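Local coordinates for solute-binding periplasmic protein of iron/siderophore ABC transporter (Yersinia pestis, PDB 6B2Y) that probably captures chelated iron in the periplasm and hands it to an ABC transporter for uptake into the cell, at residues I58-G63 with D79-W84; I132-L137 with V160-R165. All blocks are in the same frame, centred on the assembly; numbering follows the deposited sequence.

Contact 1. Residues I58-G63 with D79-W84; sequences ILLGEG and DRIVGW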
loop_
_atom_site.group_PDB
_atom_site.type_symbol
_atom_site.label_atom_id
_atom_site.label_comp_id
_atom_site.label_asym_id
_atom_site.label_seq_id
_atom_site.Cartn_x
_atom_site.Cartn_y
_atom_site.Cartn_z
ATOM N N ILE A 58 -14.146 -1.939 16.061
ATOM C CA ILE A 58 -13.930 -2.099 14.623
ATOM C C ILE A 58 -13.211 -3.412 14.356
ATOM O O ILE A 58 -12.208 -3.719 15.011
ATOM C CB ILE A 58 -13.096 -0.940 14.052
ATOM C CG1 ILE A 58 -13.721 0.415 14.389
ATOM C CG2 ILE A 58 -12.912 -1.112 12.529
ATOM C CD1 ILE A 58 -12.764 1.564 14.118
ATOM N N LEU A 59 -13.697 -4.162 13.368
ATOM C CA LEU A 59 -13.064 -5.394 12.912
ATOM C C LEU A 59 -12.415 -5.137 11.559
ATOM O O LEU A 59 -13.093 -4.723 10.616
ATOM C CB LEU A 59 -14.095 -6.513 12.801
ATOM C CG LEU A 59 -13.598 -7.945 12.634
ATOM C CD1 LEU A 59 -13.104 -8.482 13.976
ATOM C CD2 LEU A 59 -14.726 -8.806 12.081
ATOM N N LEU A 60 -11.124 -5.404 11.449
ATOM C CA LEU A 60 -10.422 -5.236 10.182
ATOM C C LEU A 60 -10.386 -6.580 9.462
ATOM O O LEU A 60 -9.628 -7.479 9.851
ATOM C CB LEU A 60 -9.024 -4.673 10.418
ATOM C CG LEU A 60 -9.063 -3.291 11.086
ATOM C CD1 LEU A 60 -7.660 -2.777 11.276
ATOM C CD2 LEU A 60 -9.918 -2.304 10.257
ATOM N N GLY A 61 -11.201 -6.708 8.411
ATOM C CA GLY A 61 -11.295 -7.951 7.653
ATOM C C GLY A 61 -10.062 -8.267 6.826
ATOM O O GLY A 61 -9.848 -9.434 6.470
ATOM N N GLU A 62 -9.281 -7.246 6.478
ATOM C CA GLU A 62 -7.925 -7.382 5.947
ATOM C C GLU A 62 -7.003 -6.571 6.847
ATOM O O GLU A 62 -7.246 -5.383 7.079
ATOM C CB GLU A 62 -7.857 -6.902 4.490
ATOM C CG GLU A 62 -8.993 -7.467 3.642
ATOM C CD GLU A 62 -9.041 -6.934 2.220
ATOM O OE1 GLU A 62 -8.103 -6.217 1.800
ATOM O OE2 GLU A 62 -10.016 -7.268 1.513
ATOM N N GLY A 63 -5.961 -7.215 7.379
ATOM C CA GLY A 63 -5.200 -6.602 8.460
ATOM C C GLY A 63 -4.566 -5.281 8.067
ATOM O O GLY A 63 -4.494 -4.345 8.873
ATOM N N ASP A 79 -7.166 1.863 19.830
ATOM C CA ASP A 79 -8.216 1.899 20.844
ATOM C C ASP A 79 -9.506 1.202 20.404
ATOM O O ASP A 79 -10.206 0.607 21.235
ATOM C CB ASP A 79 -8.488 3.360 21.201
ATOM C CG ASP A 79 -8.901 3.549 22.629
ATOM O OD1 ASP A 79 -8.016 3.872 23.454
ATOM O OD2 ASP A 79 -10.115 3.418 22.913
ATOM N N ARG A 80 -9.869 1.287 19.121
ATOM C CA ARG A 80 -11.150 0.763 18.665
ATOM C C ARG A 80 -11.028 -0.519 17.854
ATOM O O ARG A 80 -12.032 -0.990 17.326
ATOM C CB ARG A 80 -11.901 1.804 17.830
ATOM C CG ARG A 80 -12.201 3.079 18.560
ATOM C CD ARG A 80 -13.289 3.862 17.838
ATOM N NE ARG A 80 -12.741 4.604 16.706
ATOM C CZ ARG A 80 -13.490 5.240 15.807
ATOM N NH1 ARG A 80 -14.813 5.198 15.904
ATOM N NH2 ARG A 80 -12.905 5.897 14.807
ATOM N N ILE A 81 -9.830 -1.083 17.729
ATOM C CA ILE A 81 -9.631 -2.326 16.988
ATOM C C ILE A 81 -9.890 -3.502 17.920
ATOM O O ILE A 81 -9.101 -3.754 18.832
ATOM C CB ILE A 81 -8.221 -2.420 16.397
ATOM C CG1 ILE A 81 -7.880 -1.156 15.618
ATOM C CG2 ILE A 81 -8.125 -3.658 15.525
ATOM C CD1 ILE A 81 -8.895 -0.806 14.575
ATOM N N VAL A 82 -10.966 -4.254 17.669
ATOM C CA VAL A 82 -11.275 -5.416 18.507
ATOM C C VAL A 82 -10.917 -6.735 17.840
ATOM O O VAL A 82 -11.163 -7.806 18.420
ATOM C CB VAL A 82 -12.757 -5.414 18.933
ATOM C CG1 VAL A 82 -13.065 -4.135 19.694
ATOM C CG2 VAL A 82 -13.657 -5.572 17.729
ATOM N N GLY A 83 -10.332 -6.696 16.646
ATOM C CA GLY A 83 -9.897 -7.896 15.957
ATOM C C GLY A 83 -9.376 -7.550 14.580
ATOM O O GLY A 83 -9.870 -6.602 13.959
ATOM N N TRP A 84 -8.388 -8.286 14.084
ATOM C CA TRP A 84 -7.950 -8.015 12.725
ATOM C C TRP A 84 -7.450 -9.290 12.071
ATOM O O TRP A 84 -6.910 -10.185 12.729
ATOM C CB TRP A 84 -6.860 -6.931 12.646
ATOM C CG TRP A 84 -5.666 -7.049 13.573
ATOM C CD1 TRP A 84 -5.178 -8.186 14.187
ATOM C CD2 TRP A 84 -4.795 -5.975 13.985
ATOM N NE1 TRP A 84 -4.072 -7.875 14.936
ATOM C CE2 TRP A 84 -3.818 -6.530 14.836
ATOM C CE3 TRP A 84 -4.751 -4.595 13.713
ATOM C CZ2 TRP A 84 -2.808 -5.755 15.423
ATOM C CZ3 TRP A 84 -3.748 -3.829 14.298
ATOM C CH2 TRP A 84 -2.796 -4.410 15.149
#

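Contact 2. Residues I132-L137 with V160-R165; sequences IAIFGL and VFVDFR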
loop_
_atom_site.group_PDB
_atom_site.type_symbol
_atom_site.label_atom_id
_atom_site.label_comp_id
_atom_site.label_asym_id
_atom_site.label_seq_id
_atom_site.Cartn_x
_atom_site.Cartn_y
_atom_site.Cartn_z
ATOM N N ILE A 132 -18.769 -2.720 13.474
ATOM C CA ILE A 132 -18.561 -2.534 12.044
ATOM C C ILE A 132 -17.345 -3.360 11.641
ATOM O O ILE A 132 -16.445 -3.595 12.460
ATOM C CB ILE A 132 -18.366 -1.040 11.713
ATOM C CG1 ILE A 132 -18.497 -0.786 10.212
ATOM C CG2 ILE A 132 -17.025 -0.528 12.254
ATOM C CD1 ILE A 132 -18.720 0.669 9.877
ATOM N N ALA A 133 -17.313 -3.817 10.390
ATOM C CA ALA A 133 -16.164 -4.515 9.826
ATOM C C ALA A 133 -15.813 -3.894 8.478
ATOM O O ALA A 133 -16.704 -3.473 7.736
ATOM C CB ALA A 133 -16.446 -6.016 9.660
ATOM N N ILE A 134 -14.522 -3.825 8.165
ATOM C CA ILE A 134 -14.052 -3.184 6.937
ATOM C C ILE A 134 -13.312 -4.220 6.104
ATOM O O ILE A 134 -12.483 -4.967 6.642
ATOM C CB ILE A 134 -13.136 -1.983 7.241
ATOM C CG1 ILE A 134 -13.812 -1.025 8.233
ATOM C CG2 ILE A 134 -12.766 -1.269 5.965
ATOM C CD1 ILE A 134 -12.859 -0.030 8.860
ATOM N N PHE A 135 -13.620 -4.279 4.805
ATOM C CA PHE A 135 -12.904 -5.127 3.858
ATOM C C PHE A 135 -12.521 -4.325 2.628
ATOM O O PHE A 135 -13.008 -3.217 2.404
ATOM C CB PHE A 135 -13.740 -6.328 3.401
ATOM C CG PHE A 135 -14.012 -7.325 4.477
ATOM C CD1 PHE A 135 -15.008 -7.095 5.414
ATOM C CD2 PHE A 135 -13.299 -8.510 4.530
ATOM C CE1 PHE A 135 -15.272 -8.022 6.399
ATOM C CE2 PHE A 135 -13.568 -9.435 5.508
ATOM C CZ PHE A 135 -14.550 -9.194 6.437
ATOM N N GLY A 136 -11.671 -4.921 1.795
ATOM C CA GLY A 136 -11.326 -4.347 0.509
ATOM C C GLY A 136 -12.137 -4.998 -0.597
ATOM O O GLY A 136 -12.599 -6.125 -0.455
ATOM N N LEU A 137 -12.344 -4.252 -1.687
ATOM C CA LEU A 137 -12.950 -4.827 -2.881
ATOM C C LEU A 137 -12.099 -5.986 -3.382
ATOM O O LEU A 137 -10.875 -5.998 -3.224
ATOM C CB LEU A 137 -13.066 -3.782 -3.985
ATOM C CG LEU A 137 -14.078 -2.661 -3.880
ATOM C CD1 LEU A 137 -14.032 -1.871 -5.179
ATOM C CD2 LEU A 137 -15.460 -3.216 -3.629
ATOM N N VAL A 160 -18.385 -2.751 5.435
ATOM C CA VAL A 160 -18.121 -1.638 4.520
ATOM C C VAL A 160 -16.891 -1.990 3.687
ATOM O O VAL A 160 -15.853 -2.360 4.248
ATOM C CB VAL A 160 -17.893 -0.323 5.290
ATOM C CG1 VAL A 160 -17.303 0.744 4.375
ATOM C CG2 VAL A 160 -19.187 0.149 5.944
ATOM N N PHE A 161 -17.006 -1.855 2.355
ATOM C CA PHE A 161 -15.898 -2.113 1.435
ATOM C C PHE A 161 -15.205 -0.819 1.035
ATOM O O PHE A 161 -15.865 0.177 0.730
ATOM C CB PHE A 161 -16.372 -2.840 0.175
ATOM C CG PHE A 161 -16.765 -4.258 0.426
ATOM C CD1 PHE A 161 -15.815 -5.275 0.379
ATOM C CD2 PHE A 161 -18.072 -4.578 0.759
ATOM C CE1 PHE A 161 -16.177 -6.586 0.641
ATOM C CE2 PHE A 161 -18.435 -5.895 1.024
ATOM C CZ PHE A 161 -17.487 -6.890 0.962
ATOM N N VAL A 162 -13.870 -0.847 1.035
ATOM C CA VAL A 162 -13.023 0.237 0.544
ATOM C C VAL A 162 -12.167 -0.306 -0.594
ATOM O O VAL A 162 -12.155 -1.502 -0.870
ATOM C CB VAL A 162 -12.132 0.836 1.647
ATOM C CG1 VAL A 162 -12.978 1.506 2.722
ATOM C CG2 VAL A 162 -11.204 -0.268 2.241
ATOM N N ASP A 163 -11.453 0.594 -1.277
ATOM C CA ASP A 163 -10.472 0.136 -2.256
ATOM C C ASP A 163 -9.297 1.104 -2.330
ATOM O O ASP A 163 -9.480 2.289 -2.645
ATOM C CB ASP A 163 -11.071 -0.016 -3.654
ATOM C CG ASP A 163 -10.015 -0.430 -4.679
ATOM O OD1 ASP A 163 -9.310 -1.426 -4.431
ATOM O OD2 ASP A 163 -9.876 0.266 -5.710
ATOM N N PHE A 164 -8.100 0.573 -2.069
ATOM C CA PHE A 164 -6.816 1.221 -2.328
ATOM C C PHE A 164 -5.963 0.410 -3.284
ATOM O O PHE A 164 -4.811 0.786 -3.550
ATOM C CB PHE A 164 -6.033 1.419 -1.019
ATOM C CG PHE A 164 -6.788 2.171 0.025
ATOM C CD1 PHE A 164 -6.994 3.540 -0.108
ATOM C CD2 PHE A 164 -7.311 1.502 1.136
ATOM C CE1 PHE A 164 -7.676 4.250 0.853
ATOM C CE2 PHE A 164 -8.002 2.199 2.101
ATOM C CZ PHE A 164 -8.193 3.573 1.959
ATOM N N ARG A 165 -6.495 -0.693 -3.806
ATOM C CA ARG A 165 -5.714 -1.688 -4.524
ATOM C C ARG A 165 -6.047 -1.749 -6.005
ATOM O O ARG A 165 -5.144 -1.773 -6.844
ATOM C CB ARG A 165 -5.942 -3.076 -3.897
ATOM C CG ARG A 165 -4.808 -4.080 -4.209
ATOM C CD ARG A 165 -5.221 -5.526 -3.897
ATOM N NE ARG A 165 -6.478 -5.824 -4.569
ATOM C CZ ARG A 165 -7.601 -6.159 -3.948
ATOM N NH1 ARG A 165 -7.610 -6.284 -2.623
ATOM N NH2 ARG A 165 -8.703 -6.388 -4.655
HETATM O O HOH W 1 -9.454 -3.599 -2.612
HETATM O O HOH W 2 -9.556 -7.167 -1.170
#

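Contact 1. Residues I58-G63 with D79-W84
Chi1 (-54°) puts Ile-58 CG1 anti to its own carbonyl carbon and beside the backbone N, and chi2, near anti, extends CD1 to Arg-80, across the parallel strands of a beta-alpha-beta unit. CD1 of Ile-58 lies 3.8 Å from Arg-80 CB. A bend at chi3 (-80°) brings Arg-80 NE close to the same methyl, which sits about 4.0 Å above one face of the guanidinium, nearer the rim than the middle. Arg-80 NH2 forms a salt bridge with Glu-73, and NH1 donates to the carbonyl oxygens of Val-55 and Leu-183.

The paired strands, 58-60 and 81-84, run at 20° to each other, with helix 66-70 in the connection between them. Their backbones are joined by three hydrogen bonds. Ile-58 N reaches Arg-80 O at 2.6 Å, a short bond that meets the carbonyl almost head-on. Val-82 N returns a bond of 3.0 Å to Ile-58 O, and Leu-60 N gives one of 3.1 Å to Gly-83 O; both donors sit tilted from the carbonyl plane.

Ile-58, Leu-60, Ile-81 and Trp-84 share one face of the sheet. There Leu-60 and Ile-81 cross at about a right angle, CD1 to CD1 at 4.0 Å, and helix 66-70 covers both through Val-69. Leu-60 CB meets Trp-84 CB at 3.8 Å, and Leu-60 CD1 lies at the edge of the indole, whose ring also meets that of Phe-88. On the reverse face, Gly-83, without a side chain, lets Leu-59 CD1 come within 3.8 Å of Gly-83 CA.

Contact 2. Residues I132-L137 with V160-R165
An Asx turn at Asp-163 stands beside a carbonyl held from several directions, Leu-137 O, where two parallel strands give way to loop. Arg-165 N closes the turn on Asp-163 OD1 at 3.0 Å, coming from well above the carboxylate plane. OD1 also accepts from Asn-166 N, and OD2 from Asn-171 and Ser-167 N. The Arg-165 chain bends at chi3 (53°), which turns NE. Its NH2 donates to Leu-137 O at 2.6 Å, the oxygen lying 23° out of the guanidinium plane; NH1 adds a weak bond. Two waters also donate to this oxygen. One, lying over a guanidinium face, gives its other bond to Asp-163 OD1 at 2.8 Å; the second, at the guanidinium edge, accepts from Arg-165 NH1 at 2.6 Å.

Behind this polar end strands 132-136 and 160-162 form the parallel pair of a second beta-alpha-beta unit at one margin of the five-stranded sheet, with helix 147-154 in the connection. Four backbone hydrogen bonds join the segments, the last from Leu-137 N to Val-162 O at 2.9 Å. Helix 168-182 covers the face carrying Ile-134, Val-160 and Val-162, whereas helix 147-154 packs on Phe-135 on the reverse face.

There Phe-161 CE1 lies 3.7 Å from Phe-135 CB, and Gly-136 O approaches the ring edge, 3.4 Å from Phe-161 CD1. Leu-137 sends CD2 to within 3.9 Å of Phe-161 CB and CD1 against Asp-163 CB.

Overall arrangement
Contacts 1 and 2 illustrate how one parallel sheet is assembled in series: the first pair closes before the second opens along the chain, and their centres lie about 12 Å apart. Strands 58-60 and 132-136 are neighbours in the sheet, whose order is 111-112, 81-85, 58-60, 132-136, 159-162. The chain thus builds outward from strand 58-60 on one side, then crosses to its other side. The seam between the contacts is itself probably bonded, with Gly-61 N 2.8 Å from Ile-134 O, and Gly-61 CA packs on the Phe-135 ring. A second, mixed sheet probably forms the core of the other lobe, consistent with the two-lobed periplasmic binding protein fold, in which the ligand binds between the lobes.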